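Local coordinates for protein aldo-keto reductase AKR2E4 (Bombyx mori, PDB 3WCZ) that reduces 3-dehydroecdysone with NADPH as cosubstrate, acts more weakly on phenylglyoxal and isatin, and may help regulate molting in the silkworm, at residues F121-K126 with I295-W300. Sequence-based numbering, arbitrary orientation.
With NAP (NADP nicotinamide-adenine-dinucleotide phosphate), chain B.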
ATOM      1  N   PHE A 121      -9.860  -2.948  -5.434  1.00  7.97           N
ATOM      2  CA  PHE A 121      -9.707  -3.698  -6.683  1.00  8.04           C
ATOM      3  C   PHE A 121     -10.674  -3.140  -7.723  1.00  7.46           C
ATOM      4  O   PHE A 121     -11.737  -2.583  -7.368  1.00  8.22           O
ATOM      5  CB  PHE A 121     -10.065  -5.191  -6.518  1.00  8.63           C
ATOM      6  CG  PHE A 121      -9.059  -5.991  -5.748  1.00  8.59           C
ATOM      7  CD1 PHE A 121      -9.169  -6.093  -4.382  1.00  8.21           C
ATOM      8  CD2 PHE A 121      -8.051  -6.677  -6.399  1.00  9.30           C
ATOM      9  CE1 PHE A 121      -8.244  -6.843  -3.646  1.00  9.84           C
ATOM     10  CE2 PHE A 121      -7.094  -7.405  -5.685  1.00  9.27           C
ATOM     11  CZ  PHE A 121      -7.206  -7.496  -4.308  1.00  9.41           C
ATOM     12  N   PRO A 122     -10.399  -3.402  -9.008  1.00  8.67           N
ATOM     13  CA  PRO A 122     -11.334  -2.942 -10.052  1.00  7.55           C
ATOM     14  C   PRO A 122     -12.555  -3.855 -10.182  1.00  9.48           C
ATOM     15  O   PRO A 122     -13.466  -3.511 -10.925  1.00  9.05           O
ATOM     16  CB  PRO A 122     -10.486  -2.959 -11.335  1.00  8.67           C
ATOM     17  CG  PRO A 122      -9.399  -3.983 -11.072  1.00  7.62           C
ATOM     18  CD  PRO A 122      -9.128  -3.889  -9.573  1.00  7.28           C
ATOM     19  N   ILE A 123     -12.550  -4.987  -9.510  1.00  8.61           N
ATOM     20  CA  ILE A 123     -13.634  -5.955  -9.502  1.00  9.38           C
ATOM     21  C   ILE A 123     -14.711  -5.501  -8.539  1.00 10.63           C
ATOM     22  O   ILE A 123     -14.434  -4.982  -7.463  1.00 12.08           O
ATOM     23  CB  ILE A 123     -13.105  -7.338  -9.035  1.00 12.11           C
ATOM     24  CG1 ILE A 123     -11.989  -7.822  -9.969  1.00 12.93           C
ATOM     25  CG2 ILE A 123     -14.201  -8.351  -8.960  1.00 19.72           C
ATOM     26  CD1 ILE A 123     -11.145  -8.935  -9.349  1.00 20.21           C
ATOM     27  N   ALA A 124     -15.966  -5.737  -8.930  1.00 11.62           N
ATOM     28  CA  ALA A 124     -17.132  -5.493  -8.072  1.00  9.62           C
ATOM     29  C   ALA A 124     -17.739  -6.846  -7.719  1.00 11.60           C
ATOM     30  O   ALA A 124     -17.867  -7.716  -8.583  1.00 12.59           O
ATOM     31  CB  ALA A 124     -18.143  -4.635  -8.767  1.00 10.74           C
ATOM     32  N   THR A 125     -18.110  -7.021  -6.457  1.00 10.51           N
ATOM     33  CA  THR A 125     -18.774  -8.241  -6.017  1.00 12.98           C
ATOM     34  C   THR A 125     -20.002  -7.887  -5.200  1.00 13.66           C
ATOM     35  O   THR A 125     -20.210  -6.744  -4.779  1.00 13.91           O
ATOM     36  CB  THR A 125     -17.858  -9.151  -5.188  1.00 16.23           C
ATOM     37  OG1 THR A 125     -17.515  -8.492  -3.966  1.00 16.14           O
ATOM     38  CG2 THR A 125     -16.605  -9.482  -5.967  1.00 17.10           C
ATOM     39  N   LYS A 126     -20.870  -8.879  -5.043  1.00 13.22           N
ATOM     40  CA  LYS A 126     -21.927  -8.799  -4.068  1.00 15.83           C
ATOM     41  C   LYS A 126     -21.322  -9.171  -2.707  1.00 15.44           C
ATOM     42  O   LYS A 126     -20.179  -9.624  -2.620  1.00 20.30           O
ATOM     43  CB  LYS A 126     -23.074  -9.745  -4.462  1.00 15.90           C
ATOM     44  CG  LYS A 126     -23.618  -9.546  -5.885  1.00 18.74           C
ATOM     45  CD  LYS A 126     -24.324  -8.241  -6.052  1.00 25.30           C
ATOM     46  CE  LYS A 126     -25.164  -8.199  -7.344  1.00 24.01           C
ATOM     47  NZ  LYS A 126     -26.430  -9.021  -7.294  1.00 23.73           N
ATOM     48  N   ILE A 295       0.205 -12.127  -3.741  1.00 10.42           N
ATOM     49  CA  ILE A 295      -1.252 -12.011  -3.567  1.00 12.92           C
ATOM     50  C   ILE A 295      -1.944 -12.610  -4.786  1.00 13.08           C
ATOM     51  O   ILE A 295      -1.938 -12.050  -5.877  1.00 14.15           O
ATOM     52  CB  ILE A 295      -1.683 -10.528  -3.305  1.00 12.57           C
ATOM     53  CG1 ILE A 295      -0.985  -9.985  -2.043  1.00 12.12           C
ATOM     54  CG2 ILE A 295      -3.198 -10.398  -3.207  1.00 16.38           C
ATOM     55  CD1 ILE A 295      -1.303 -10.705  -0.738  1.00 18.42           C
ATOM     56  N   ASP A 296      -2.502 -13.788  -4.561  1.00 15.33           N
ATOM     57  CA  ASP A 296      -3.132 -14.585  -5.601  1.00 17.28           C
ATOM     58  C   ASP A 296      -4.650 -14.429  -5.482  1.00 14.29           C
ATOM     59  O   ASP A 296      -5.259 -14.836  -4.494  1.00 15.47           O
ATOM     60  CB  ASP A 296      -2.674 -16.034  -5.403  1.00 18.08           C
ATOM     61  CG  ASP A 296      -3.332 -17.022  -6.346  1.00 24.94           C
ATOM     62  OD1 ASP A 296      -4.056 -16.612  -7.257  1.00 21.42           O
ATOM     63  OD2 ASP A 296      -3.103 -18.240  -6.162  1.00 28.53           O
ATOM     64  N   ILE A 297      -5.264 -13.804  -6.471  1.00 12.81           N
ATOM     65  CA  ILE A 297      -6.720 -13.659  -6.484  1.00 12.99           C
ATOM     66  C   ILE A 297      -7.349 -14.449  -7.644  1.00 12.44           C
ATOM     67  O   ILE A 297      -8.392 -14.100  -8.163  1.00 12.41           O
ATOM     68  CB  ILE A 297      -7.158 -12.188  -6.537  1.00 12.12           C
ATOM     69  CG1 ILE A 297      -6.492 -11.473  -7.720  1.00 12.92           C
ATOM     70  CG2 ILE A 297      -6.801 -11.492  -5.218  1.00 13.37           C
ATOM     71  CD1 ILE A 297      -7.240 -10.245  -8.177  1.00 16.40           C
ATOM     72  N   SER A 298      -6.722 -15.556  -8.011  1.00 13.75           N
ATOM     73  CA  SER A 298      -7.109 -16.257  -9.233  1.00 13.49           C
ATOM     74  C   SER A 298      -8.489 -16.901  -9.173  1.00 13.84           C
ATOM     75  O   SER A 298      -9.054 -17.208 -10.219  1.00 15.47           O
ATOM     76  CB  SER A 298      -6.047 -17.294  -9.627  1.00 20.21           C
ATOM     77  OG  SER A 298      -5.771 -18.185  -8.581  1.00 24.31           O
ATOM     78  N   ASP A 299      -9.068 -17.058  -7.989  1.00 12.28           N
ATOM     79  CA  ASP A 299     -10.460 -17.517  -7.924  1.00 13.75           C
ATOM     80  C   ASP A 299     -11.410 -16.529  -8.622  1.00 14.66           C
ATOM     81  O   ASP A 299     -12.541 -16.893  -8.957  1.00 15.41           O
ATOM     82  CB  ASP A 299     -10.945 -17.705  -6.483  1.00 14.53           C
ATOM     83  CG  ASP A 299     -10.392 -18.956  -5.816  1.00 17.51           C
ATOM     84  OD1 ASP A 299      -9.716 -19.757  -6.475  1.00 16.77           O
ATOM     85  OD2 ASP A 299     -10.656 -19.123  -4.607  1.00 26.61           O
ATOM     86  N   TRP A 300     -10.966 -15.282  -8.819  1.00 13.33           N
ATOM     87  CA  TRP A 300     -11.772 -14.228  -9.428  1.00 11.40           C
ATOM     88  C   TRP A 300     -11.461 -14.040 -10.921  1.00 10.45           C
ATOM     89  O   TRP A 300     -11.915 -13.069 -11.516  1.00 11.65           O
ATOM     90  CB  TRP A 300     -11.536 -12.883  -8.723  1.00 13.25           C
ATOM     91  CG  TRP A 300     -11.999 -12.779  -7.292  1.00 20.27           C
ATOM     92  CD1 TRP A 300     -12.950 -13.536  -6.669  1.00 23.71           C
ATOM     93  CD2 TRP A 300     -11.523 -11.842  -6.303  1.00 17.45           C
ATOM     94  NE1 TRP A 300     -13.094 -13.134  -5.358  1.00 24.95           N
ATOM     95  CE2 TRP A 300     -12.225 -12.102  -5.110  1.00 25.57           C
ATOM     96  CE3 TRP A 300     -10.568 -10.823  -6.312  1.00 16.58           C
ATOM     97  CZ2 TRP A 300     -12.017 -11.359  -3.948  1.00 22.68           C
ATOM     98  CZ3 TRP A 300     -10.354 -10.101  -5.153  1.00 20.22           C
ATOM     99  CH2 TRP A 300     -11.064 -10.377  -3.993  1.00 22.34           C
TER
HETATM  100  PA  NAP B 401       5.139  -7.514   3.770  1.00  7.92           P
HETATM  101  O1A NAP B 401       5.317  -6.166   4.332  1.00  9.16           O
HETATM  102  O2A NAP B 401       5.425  -7.846   2.388  1.00  8.11           O
HETATM  103  O5B NAP B 401       5.764  -8.635   4.659  1.00  8.86           O
HETATM  104  C5B NAP B 401       5.534  -8.685   6.034  1.00  9.54           C
HETATM  105  C4B NAP B 401       6.305  -9.781   6.753  1.00  8.79           C
HETATM  106  O4B NAP B 401       7.704  -9.440   6.786  1.00 10.31           O
HETATM  107  C3B NAP B 401       5.893 -10.074   8.145  1.00 10.82           C
HETATM  108  O3B NAP B 401       5.999 -11.466   8.324  1.00 11.36           O
HETATM  109  C2B NAP B 401       6.865  -9.340   8.937  1.00  9.96           C
HETATM  110  O2B NAP B 401       7.054  -9.845  10.244  1.00 10.80           O
HETATM  111  C1B NAP B 401       8.130  -9.449   8.127  1.00 11.14           C
HETATM  112  N9A NAP B 401       9.084  -8.367   8.253  1.00 10.79           N
HETATM  113  C8A NAP B 401       8.780  -7.054   8.313  1.00  9.16           C
HETATM  114  N7A NAP B 401       9.867  -6.309   8.304  1.00 10.16           N
HETATM  115  C5A NAP B 401      10.942  -7.156   8.244  1.00 11.09           C
HETATM  116  C6A NAP B 401      12.325  -6.955   8.209  1.00 11.83           C
HETATM  117  N6A NAP B 401      12.940  -5.701   8.268  1.00 13.84           N
HETATM  118  N1A NAP B 401      13.092  -8.059   8.147  1.00 15.35           N
HETATM  119  C2A NAP B 401      12.550  -9.275   8.099  1.00 13.05           C
HETATM  120  N3A NAP B 401      11.226  -9.506   8.118  1.00 13.04           N
HETATM  121  C4A NAP B 401      10.421  -8.435   8.178  1.00 11.35           C
HETATM  122  O3  NAP B 401       3.591  -7.897   4.061  1.00  9.84           O
HETATM  123  PN  NAP B 401       2.158  -7.730   3.386  1.00  8.29           P
HETATM  124  O1N NAP B 401       1.217  -7.606   4.527  1.00  9.32           O
HETATM  125  O2N NAP B 401       1.979  -8.839   2.410  1.00  9.53           O
HETATM  126  O5D NAP B 401       2.191  -6.383   2.543  1.00  7.70           O
HETATM  127  C5D NAP B 401       2.405  -5.158   3.160  1.00  8.81           C
HETATM  128  C4D NAP B 401       1.183  -4.232   3.235  1.00  7.95           C
HETATM  129  O4D NAP B 401       0.744  -3.853   1.943  1.00  8.14           O
HETATM  130  C3D NAP B 401      -0.034  -4.844   3.849  1.00  6.71           C
HETATM  131  O3D NAP B 401       0.084  -5.015   5.247  1.00  7.48           O
HETATM  132  C2D NAP B 401      -1.070  -3.932   3.415  1.00  8.19           C
HETATM  133  O2D NAP B 401      -1.013  -2.731   4.132  1.00  7.76           O
HETATM  134  C1D NAP B 401      -0.682  -3.722   1.967  1.00  8.41           C
HETATM  135  N1N NAP B 401      -1.248  -4.618   0.952  1.00  8.48           N
HETATM  136  C2N NAP B 401      -2.190  -4.166   0.104  1.00  7.55           C
HETATM  137  C3N NAP B 401      -2.707  -4.998  -0.857  1.00  9.28           C
HETATM  138  C7N NAP B 401      -3.703  -4.409  -1.783  1.00  9.39           C
HETATM  139  O7N NAP B 401      -3.780  -3.175  -1.995  1.00 10.19           O
HETATM  140  N7N NAP B 401      -4.435  -5.284  -2.504  1.00  5.79           N
HETATM  141  C4N NAP B 401      -2.326  -6.351  -0.932  1.00  9.17           C
HETATM  142  C5N NAP B 401      -1.332  -6.812  -0.058  1.00  9.24           C
HETATM  143  C6N NAP B 401      -0.824  -5.907   0.865  1.00  9.66           C
HETATM  144  P2B NAP B 401       6.897  -8.932  11.551  1.00 11.61           P
HETATM  145  O1X NAP B 401       7.108  -9.932  12.705  1.00 13.70           O
HETATM  146  O2X NAP B 401       7.967  -7.931  11.536  1.00 11.72           O
HETATM  147  O3X NAP B 401       5.505  -8.351  11.527  1.00 12.36           O
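Trp300 turns the edge of its six-membered ring onto one face of Phe121, with CZ3 standing 4.0 Å above the plane of the Phe121 ring and over its centre. The pair is T-shaped: planes at 84°, ring centroids 5.4 Å apart. Obliquely to the Phe121 ring lie Ile297 CD1, 3.8 Å from Phe121 CE2, and the carboxamide nitrogen N7N of NADP, 4.0 Å from Phe121 CZ. Ile123 CD1 approaches the indole obliquely, 3.6 Å from Trp300 CE3, and also touches Trp300 CB. With CG1 between the backbone N and the carbonyl carbon (chi1 54°), Ile297 carries CG2 anti to the carbonyl carbon, and CG2 meets CE2 and CZ of Phe121. Between the two segments only carbon atoms meet. An alanine in place of Phe121 would probably leave the Trp300 edge without its ring face, open a gap beside Ile297 and strip one neighbour from the carboxamide. In 295-300, Asp296 OD1 takes Ser298 OG on its syn lone pair (2.7 Å); Ser298 N meets it on the anti side, 33° out of the carboxylate plane, and this second bond makes an Asx turn. Ile295 CG1 packs against C5N of the nicotinamide at 3.8 Å. Asn90 touches both Phe121 and Trp300. The arrangement is characteristic of the aldo-keto reductase TIM barrel, where the loop after strand 114-119 and the C-terminal loop meet beside the nicotinamide end of the cofactor site.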